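Side-chain contacts in sugar ABC transporter, sugar-binding protein (Streptococcus pneumoniae, PDB 2HEU), which probably captures sugar outside the cell, most likely raffinose-type oligosaccharides, and hands it to an ABC importer in the membrane: residues Leu84-Trp87 with Ala88-Gly91; Asp391-Ala394 with Phe395-Met399; Val360-Gln363 with Gln364-Ser368. All blocks are in the same frame, centred on the assembly; numbering follows the deposited sequence.

Interaction 1: residues Leu84-Trp87 with Ala88-Gly91; sequences LQEW and AKAG
K89 lays its side chain back along the helix and meets Q85 and E86, one turn earlier. The charged contact is with E86. Its OE2 lies 3.7 Å from K89 NZ, a long salt bridge, and the two chains run at a slant to each other. E86 is bent at its second torsion (chi2 -60°), which turns the carboxylate toward the lysine. K89 is extended as far as CE, and the bend at its last torsion (chi4 74°) brings NZ back over the helix. There NZ gives a weak hydrogen bond of 3.2 Å to Q85 O and touches Q85 CB.

In the backbone, A88 N binds L84 O, and K89 N binds Q85 O at 3.0 Å. Q85 O therefore receives two donors from one residue, the main-chain N-H and the lysine tip. A90 N binds E86 O at 2.9 Å.

The alanine methyls rest on backbone carbonyls: A88 CB is 3.1 Å from L84 O and A90 CB 3.5 Å from E86 O. W87 turns to the other side, where its ring packs on L62, K63, V66 and L67 of helix 58-67.

G91 leaves the helix with a positive phi of 84°. Two bonds run back into the last turn, one from G91 N to A88 O at 3.2 Å. This is a Schellman motif, closing helix 82-89 of a bacterial extracellular solute-binding fold.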
loop_
_atom_site.group_PDB
_atom_site.type_symbol
_atom_site.label_atom_id
_atom_site.label_comp_id
_atom_site.label_asym_id
_atom_site.label_seq_id
_atom_site.Cartn_x
_atom_site.Cartn_y
_atom_site.Cartn_z
ATOM N N LEU A 84 -11.451 -10.521 -1.660
ATOM C CA LEU A 84 -11.488 -10.377 -3.091
ATOM C C LEU A 84 -11.177 -11.752 -3.694
ATOM O O LEU A 84 -11.864 -12.197 -4.615
ATOM C CB LEU A 84 -10.561 -9.270 -3.541
ATOM C CG LEU A 84 -10.518 -8.999 -5.068
ATOM C CD1 LEU A 84 -9.630 -9.934 -5.752
ATOM C CD2 LEU A 84 -11.939 -8.981 -5.756
ATOM N N GLN A 85 -10.120 -12.411 -3.214
ATOM C CA GLN A 85 -9.735 -13.691 -3.826
ATOM C C GLN A 85 -10.848 -14.717 -3.762
ATOM O O GLN A 85 -11.248 -15.345 -4.757
ATOM C CB GLN A 85 -8.527 -14.241 -3.078
ATOM C CG GLN A 85 -7.328 -13.365 -3.313
ATOM C CD GLN A 85 -6.195 -13.691 -2.381
ATOM O OE1 GLN A 85 -5.305 -12.870 -2.160
ATOM N NE2 GLN A 85 -6.257 -14.824 -1.760
ATOM N N GLU A 86 -11.362 -14.876 -2.578
ATOM C CA GLU A 86 -12.338 -15.932 -2.331
ATOM C C GLU A 86 -13.682 -15.617 -2.999
ATOM O O GLU A 86 -14.340 -16.503 -3.543
ATOM C CB GLU A 86 -12.467 -16.269 -0.887
ATOM C CG GLU A 86 -11.146 -16.865 -0.333
ATOM C CD GLU A 86 -10.718 -18.149 -1.032
ATOM O OE1 GLU A 86 -11.586 -19.018 -1.282
ATOM O OE2 GLU A 86 -9.559 -18.244 -1.452
ATOM N N TRP A 87 -14.114 -14.363 -2.912
ATOM C CA TRP A 87 -15.340 -13.944 -3.514
ATOM C C TRP A 87 -15.271 -14.067 -5.019
ATOM O O TRP A 87 -16.234 -14.446 -5.678
ATOM C CB TRP A 87 -15.788 -12.572 -3.009
ATOM C CG TRP A 87 -16.169 -12.529 -1.593
ATOM C CD1 TRP A 87 -16.522 -13.610 -0.754
ATOM C CD2 TRP A 87 -16.232 -11.383 -0.769
ATOM N NE1 TRP A 87 -16.759 -13.165 0.474
ATOM C CE2 TRP A 87 -16.628 -11.811 0.510
ATOM C CE3 TRP A 87 -16.022 -10.037 -0.976
ATOM C CZ2 TRP A 87 -16.764 -10.967 1.582
ATOM C CZ3 TRP A 87 -16.160 -9.215 0.108
ATOM C CH2 TRP A 87 -16.544 -9.658 1.343
ATOM N N ALA A 88 -14.114 -13.722 -5.584
ATOM C CA ALA A 88 -13.910 -13.842 -6.993
ATOM C C ALA A 88 -13.988 -15.319 -7.449
ATOM O O ALA A 88 -14.635 -15.662 -8.453
ATOM C CB ALA A 88 -12.603 -13.222 -7.416
ATOM N N LYS A 89 -13.367 -16.208 -6.649
ATOM C CA LYS A 89 -13.436 -17.651 -6.942
ATOM C C LYS A 89 -14.873 -18.136 -6.859
ATOM O O LYS A 89 -15.279 -19.005 -7.654
ATOM C CB LYS A 89 -12.585 -18.416 -5.938
ATOM C CG LYS A 89 -11.197 -18.395 -6.304
ATOM C CD LYS A 89 -10.358 -19.081 -5.219
ATOM C CE LYS A 89 -8.910 -18.617 -5.390
ATOM N NZ LYS A 89 -8.645 -17.205 -4.931
ATOM N N ALA A 90 -15.664 -17.572 -5.937
ATOM C CA ALA A 90 -17.042 -17.973 -5.723
ATOM C C ALA A 90 -18.036 -17.306 -6.650
ATOM O O ALA A 90 -19.283 -17.563 -6.494
ATOM C CB ALA A 90 -17.482 -17.725 -4.313
ATOM N N GLY A 91 -17.602 -16.479 -7.621
ATOM C CA GLY A 91 -18.475 -15.916 -8.581
ATOM C C GLY A 91 -19.203 -14.672 -8.159
ATOM O O GLY A 91 -20.117 -14.285 -8.887
#

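Interaction 2: residues Asp391-Ala394 with Phe395-Met399; sequences DLNA and FFNPM
F396 packs against L392 one turn before it. The two side chains lie side by side and point the same way, with L392 CD2 4.0 Å from F396 CE2. F396 CD2 also rests 3.3 Å from L392 O, obliquely to the ring. The same carbonyl accepts F396 N at 2.9 Å, and this bond is nearly straight at the acceptor. F395 N binds D391 O, one residue earlier.

N393 and N397 are joined through a water. It donates to N393 OD1 and to N397 OD1, 2.8 Å from each. P398 CD approaches A394 O at 3.1 Å; the proline ring nitrogen has no N-H to give that carbonyl. These contacts lie at the C-terminal end of helix 385-396, near the chain's C-terminus.

F395 puts its CG opposite the backbone N (chi1 174°), and its CD2 comes to lie 3.5 Å above the centre of the F396 ring. M399 CE lies over one face of the F395 ring, toward its rim. Further out, both phenylalanines meet W366 edge-to-face, and F395 also touches F372 of helix 370-382. L392 packs on L375 there. The asparagines are held from outside: N393 ND2 binds I207 O, and N397 OD1 accepts N205 N.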
loop_
_atom_site.group_PDB
_atom_site.type_symbol
_atom_site.label_atom_id
_atom_site.label_comp_id
_atom_site.label_asym_id
_atom_site.label_seq_id
_atom_site.Cartn_x
_atom_site.Cartn_y
_atom_site.Cartn_z
ATOM N N ASP A 391 9.835 -16.519 16.125
ATOM C CA ASP A 391 8.577 -15.847 15.860
ATOM C C ASP A 391 8.120 -16.016 14.436
ATOM O O ASP A 391 6.915 -16.162 14.168
ATOM C CB ASP A 391 8.689 -14.350 16.172
ATOM C CG ASP A 391 8.837 -13.969 17.613
ATOM O OD1 ASP A 391 8.575 -14.763 18.488
ATOM O OD2 ASP A 391 9.174 -12.766 17.834
ATOM N N LEU A 392 9.033 -15.912 13.503
ATOM C CA LEU A 392 8.698 -16.096 12.083
ATOM C C LEU A 392 8.160 -17.482 11.859
ATOM O O LEU A 392 7.117 -17.661 11.206
ATOM C CB LEU A 392 9.944 -15.864 11.188
ATOM C CG LEU A 392 10.329 -14.370 11.025
ATOM C CD1 LEU A 392 11.760 -14.262 10.588
ATOM C CD2 LEU A 392 9.411 -13.673 10.033
ATOM N N ASN A 393 8.845 -18.523 12.357
ATOM C CA ASN A 393 8.290 -19.869 12.172
ATOM C C ASN A 393 6.949 -20.026 12.883
ATOM O O ASN A 393 6.038 -20.684 12.344
ATOM C CB ASN A 393 9.254 -20.964 12.615
ATOM C CG ASN A 393 10.398 -21.109 11.624
ATOM O OD1 ASN A 393 10.202 -21.370 10.427
ATOM N ND2 ASN A 393 11.629 -20.909 12.108
ATOM N N ALA A 394 6.796 -19.466 14.067
ATOM C CA ALA A 394 5.532 -19.611 14.756
ATOM C C ALA A 394 4.402 -19.009 13.978
ATOM O O ALA A 394 3.287 -19.525 13.954
ATOM C CB ALA A 394 5.612 -19.017 16.168
ATOM N N PHE A 395 4.682 -17.881 13.308
ATOM C CA PHE A 395 3.666 -17.176 12.500
ATOM C C PHE A 395 3.352 -17.895 11.212
ATOM O O PHE A 395 2.190 -18.012 10.840
ATOM C CB PHE A 395 4.215 -15.756 12.221
ATOM C CG PHE A 395 3.362 -14.941 11.297
ATOM C CD1 PHE A 395 2.054 -14.646 11.612
ATOM C CD2 PHE A 395 3.880 -14.470 10.097
ATOM C CE1 PHE A 395 1.279 -13.857 10.753
ATOM C CE2 PHE A 395 3.110 -13.706 9.258
ATOM C CZ PHE A 395 1.837 -13.388 9.568
ATOM N N PHE A 396 4.383 -18.398 10.498
ATOM C CA PHE A 396 4.145 -19.013 9.204
ATOM C C PHE A 396 3.779 -20.462 9.313
ATOM O O PHE A 396 3.059 -20.978 8.403
ATOM C CB PHE A 396 5.344 -18.801 8.252
ATOM C CG PHE A 396 5.461 -17.375 7.771
ATOM C CD1 PHE A 396 4.473 -16.854 6.917
ATOM C CD2 PHE A 396 6.489 -16.547 8.169
ATOM C CE1 PHE A 396 4.518 -15.555 6.488
ATOM C CE2 PHE A 396 6.557 -15.231 7.743
ATOM C CZ PHE A 396 5.547 -14.748 6.907
ATOM N N ASN A 397 4.194 -21.193 10.338
ATOM C CA ASN A 397 3.876 -22.628 10.417
ATOM C C ASN A 397 2.400 -22.904 10.242
ATOM O O ASN A 397 2.073 -23.875 9.515
ATOM C CB ASN A 397 4.404 -23.231 11.727
ATOM C CG ASN A 397 5.904 -23.479 11.695
ATOM O OD1 ASN A 397 6.559 -23.523 10.643
ATOM N ND2 ASN A 397 6.418 -23.746 12.870
ATOM N N PRO A 398 1.471 -22.215 10.887
ATOM C CA PRO A 398 0.044 -22.578 10.731
ATOM C C PRO A 398 -0.429 -22.441 9.290
ATOM O O PRO A 398 -1.411 -23.088 8.888
ATOM C CB PRO A 398 -0.681 -21.665 11.686
ATOM C CG PRO A 398 0.362 -21.314 12.706
ATOM C CD PRO A 398 1.652 -21.172 11.910
ATOM N N MET A 399 0.190 -21.567 8.506
ATOM C CA MET A 399 -0.208 -21.329 7.120
ATOM C C MET A 399 0.208 -22.491 6.263
ATOM O O MET A 399 -0.301 -22.617 5.115
ATOM C CB MET A 399 0.358 -20.062 6.592
ATOM C CG MET A 399 0.106 -18.834 7.517
ATOM S SD MET A 399 0.565 -17.331 6.691
ATOM C CE MET A 399 0.680 -16.212 8.120
HETATM O O HOH W 1 7.753 -21.514 9.088
#

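Interaction 3: residues Val360-Gln363 with Gln364-Ser368; sequences VWLQ and QYWTS
The W366 side chain turns away from its own carbonyl carbon (chi1 -58°), and this carries the indole back over the L362-Q363 peptide. In Q363, CG sits between the backbone N and the carbonyl carbon (chi1 70°). This and a bend at chi2 send the amide toward Q182, while CB lies on the indole.

The main contact is a CH-pi interaction. Q363 CA lies 3.8 Å from the centroid of the five-membered ring of W366, over its face. Q363 CB comes 3.6 Å from W366 CE3. L362 C and L362 O lie over the same face. L362 CB is 3.5 Å from W366 CZ2, and the two side chains cross at an angle. At the start of the turn, V360 CG1 packs against the amide end of Q364.

Three backbone bonds each reach the third residue back. They build a short 3-10 turn at L362-Q364 that opens out at Y365 and W366. Q364 N binds W361 O at 3.1 Å, from above the carbonyl plane. Y365 N binds L362 O at 3.1 Å. W366 N binds Q363 O at the same distance, but far out of the carbonyl plane. Polar side-chain atoms find partners outside the turn. W366 NE1 binds N196 OD1, Q363 OE1 binds Q182 NE2, and W361 NE1 binds N127 OD1.

The turn follows strand 358-360 and precedes helix 370-382. Helix 178-189 touches W361, Q363 and W366, helix 192-199 touches L362 and Y365, and F372 of helix 370-382 meets the W366 ring.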
loop_
_atom_site.group_PDB
_atom_site.type_symbol
_atom_site.label_atom_id
_atom_site.label_comp_id
_atom_site.label_asym_id
_atom_site.label_seq_id
_atom_site.Cartn_x
_atom_site.Cartn_y
_atom_site.Cartn_z
ATOM N N VAL A 360 3.393 -6.311 -4.726
ATOM C CA VAL A 360 2.145 -6.377 -3.954
ATOM C C VAL A 360 2.538 -6.837 -2.536
ATOM O O VAL A 360 3.370 -7.736 -2.334
ATOM C CB VAL A 360 1.147 -7.325 -4.567
ATOM C CG1 VAL A 360 -0.109 -7.404 -3.736
ATOM C CG2 VAL A 360 0.787 -6.871 -6.007
ATOM N N TRP A 361 1.894 -6.248 -1.526
ATOM C CA TRP A 361 2.038 -6.619 -0.122
ATOM C C TRP A 361 2.093 -8.147 -0.033
ATOM O O TRP A 361 1.244 -8.879 -0.583
ATOM C CB TRP A 361 0.834 -6.127 0.681
ATOM C CG TRP A 361 0.818 -4.656 0.909
ATOM C CD1 TRP A 361 -0.063 -3.736 0.420
ATOM C CD2 TRP A 361 1.687 -3.893 1.753
ATOM N NE1 TRP A 361 0.218 -2.473 0.860
ATOM C CE2 TRP A 361 1.312 -2.541 1.679
ATOM C CE3 TRP A 361 2.742 -4.258 2.598
ATOM C CZ2 TRP A 361 2.018 -1.550 2.411
ATOM C CZ3 TRP A 361 3.370 -3.323 3.346
ATOM C CH2 TRP A 361 3.054 -1.986 3.220
ATOM N N LEU A 362 3.049 -8.667 0.770
ATOM C CA LEU A 362 3.229 -10.093 0.873
ATOM C C LEU A 362 2.039 -10.828 1.489
ATOM O O LEU A 362 1.800 -11.973 1.206
ATOM C CB LEU A 362 4.510 -10.428 1.636
ATOM C CG LEU A 362 5.792 -9.917 1.025
ATOM C CD1 LEU A 362 6.978 -10.334 1.924
ATOM C CD2 LEU A 362 6.018 -10.405 -0.374
ATOM N N GLN A 363 1.308 -10.079 2.331
ATOM C CA GLN A 363 0.133 -10.676 3.042
ATOM C C GLN A 363 -1.009 -10.960 2.058
ATOM O O GLN A 363 -1.988 -11.568 2.497
ATOM C CB GLN A 363 -0.314 -9.854 4.238
ATOM C CG GLN A 363 -0.971 -8.536 3.928
ATOM C CD GLN A 363 -0.056 -7.366 3.852
ATOM O OE1 GLN A 363 1.158 -7.554 3.699
ATOM N NE2 GLN A 363 -0.541 -6.142 3.864
ATOM N N GLN A 364 -0.895 -10.604 0.796
ATOM C CA GLN A 364 -1.779 -11.174 -0.240
ATOM C C GLN A 364 -1.939 -12.667 -0.048
ATOM O O GLN A 364 -2.977 -13.203 -0.345
ATOM C CB GLN A 364 -1.201 -10.796 -1.613
ATOM C CG GLN A 364 -2.056 -11.282 -2.799
ATOM C CD GLN A 364 -1.534 -10.869 -4.129
ATOM O OE1 GLN A 364 -2.398 -10.573 -5.052
ATOM N NE2 GLN A 364 -0.280 -10.689 -4.298
ATOM N N TYR A 365 -0.828 -13.317 0.355
ATOM C CA TYR A 365 -0.756 -14.796 0.438
ATOM C C TYR A 365 -0.533 -15.307 1.875
ATOM O O TYR A 365 -0.044 -16.397 2.062
ATOM C CB TYR A 365 0.255 -15.360 -0.527
ATOM C CG TYR A 365 -0.123 -15.077 -1.946
ATOM C CD1 TYR A 365 -1.260 -15.640 -2.482
ATOM C CD2 TYR A 365 0.626 -14.228 -2.733
ATOM C CE1 TYR A 365 -1.604 -15.379 -3.749
ATOM C CE2 TYR A 365 0.256 -13.958 -4.031
ATOM C CZ TYR A 365 -0.838 -14.536 -4.534
ATOM O OH TYR A 365 -1.211 -14.249 -5.842
ATOM N N TRP A 366 -0.913 -14.472 2.853
ATOM C CA TRP A 366 -0.873 -14.856 4.243
ATOM C C TRP A 366 -2.256 -14.900 4.853
ATOM O O TRP A 366 -3.187 -14.254 4.319
ATOM C CB TRP A 366 -0.073 -13.868 5.085
ATOM C CG TRP A 366 1.385 -13.619 4.687
ATOM C CD1 TRP A 366 2.082 -14.255 3.730
ATOM C CD2 TRP A 366 2.230 -12.599 5.234
ATOM N NE1 TRP A 366 3.350 -13.724 3.661
ATOM C CE2 TRP A 366 3.466 -12.702 4.541
ATOM C CE3 TRP A 366 2.055 -11.618 6.238
ATOM C CZ2 TRP A 366 4.524 -11.859 4.861
ATOM C CZ3 TRP A 366 3.100 -10.762 6.515
ATOM C CH2 TRP A 366 4.324 -10.901 5.803
ATOM N N THR A 367 -2.459 -15.650 5.900
ATOM C CA THR A 367 -3.755 -15.708 6.558
ATOM C C THR A 367 -4.034 -14.584 7.556
ATOM O O THR A 367 -5.178 -14.406 7.918
ATOM C CB THR A 367 -3.958 -17.112 7.168
ATOM O OG1 THR A 367 -2.968 -17.323 8.100
ATOM C CG2 THR A 367 -3.934 -18.198 6.112
ATOM N N SER A 368 -3.004 -13.874 7.973
ATOM C CA SER A 368 -3.100 -12.712 8.830
ATOM C C SER A 368 -1.794 -11.963 8.711
ATOM O O SER A 368 -0.907 -12.397 7.956
ATOM C CB SER A 368 -3.354 -13.158 10.269
ATOM O OG SER A 368 -2.176 -13.703 10.869
#

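In chain order come interactions 1, 3 and 2. Interactions 2 and 3 have centres about 13 Å apart and touch, with F395 CZ 3.3 Å from S368 O. Helix 370-382 lies between them in sequence. The turn packs closely on the end of helix 385-396. Interaction 1, on helix 82-89, is about 16 Å from interaction 3 by centres. The Q85 side chain touches Q364 lightly, and its amide is uncertain. Interactions 1 and 2 have centres about 26 Å apart and do not touch. Sugar usually binds between two lobes in this class. Interaction 1 probably lies in one lobe, interactions 2 and 3 in the other, so the touch would mark their approach in this apo form.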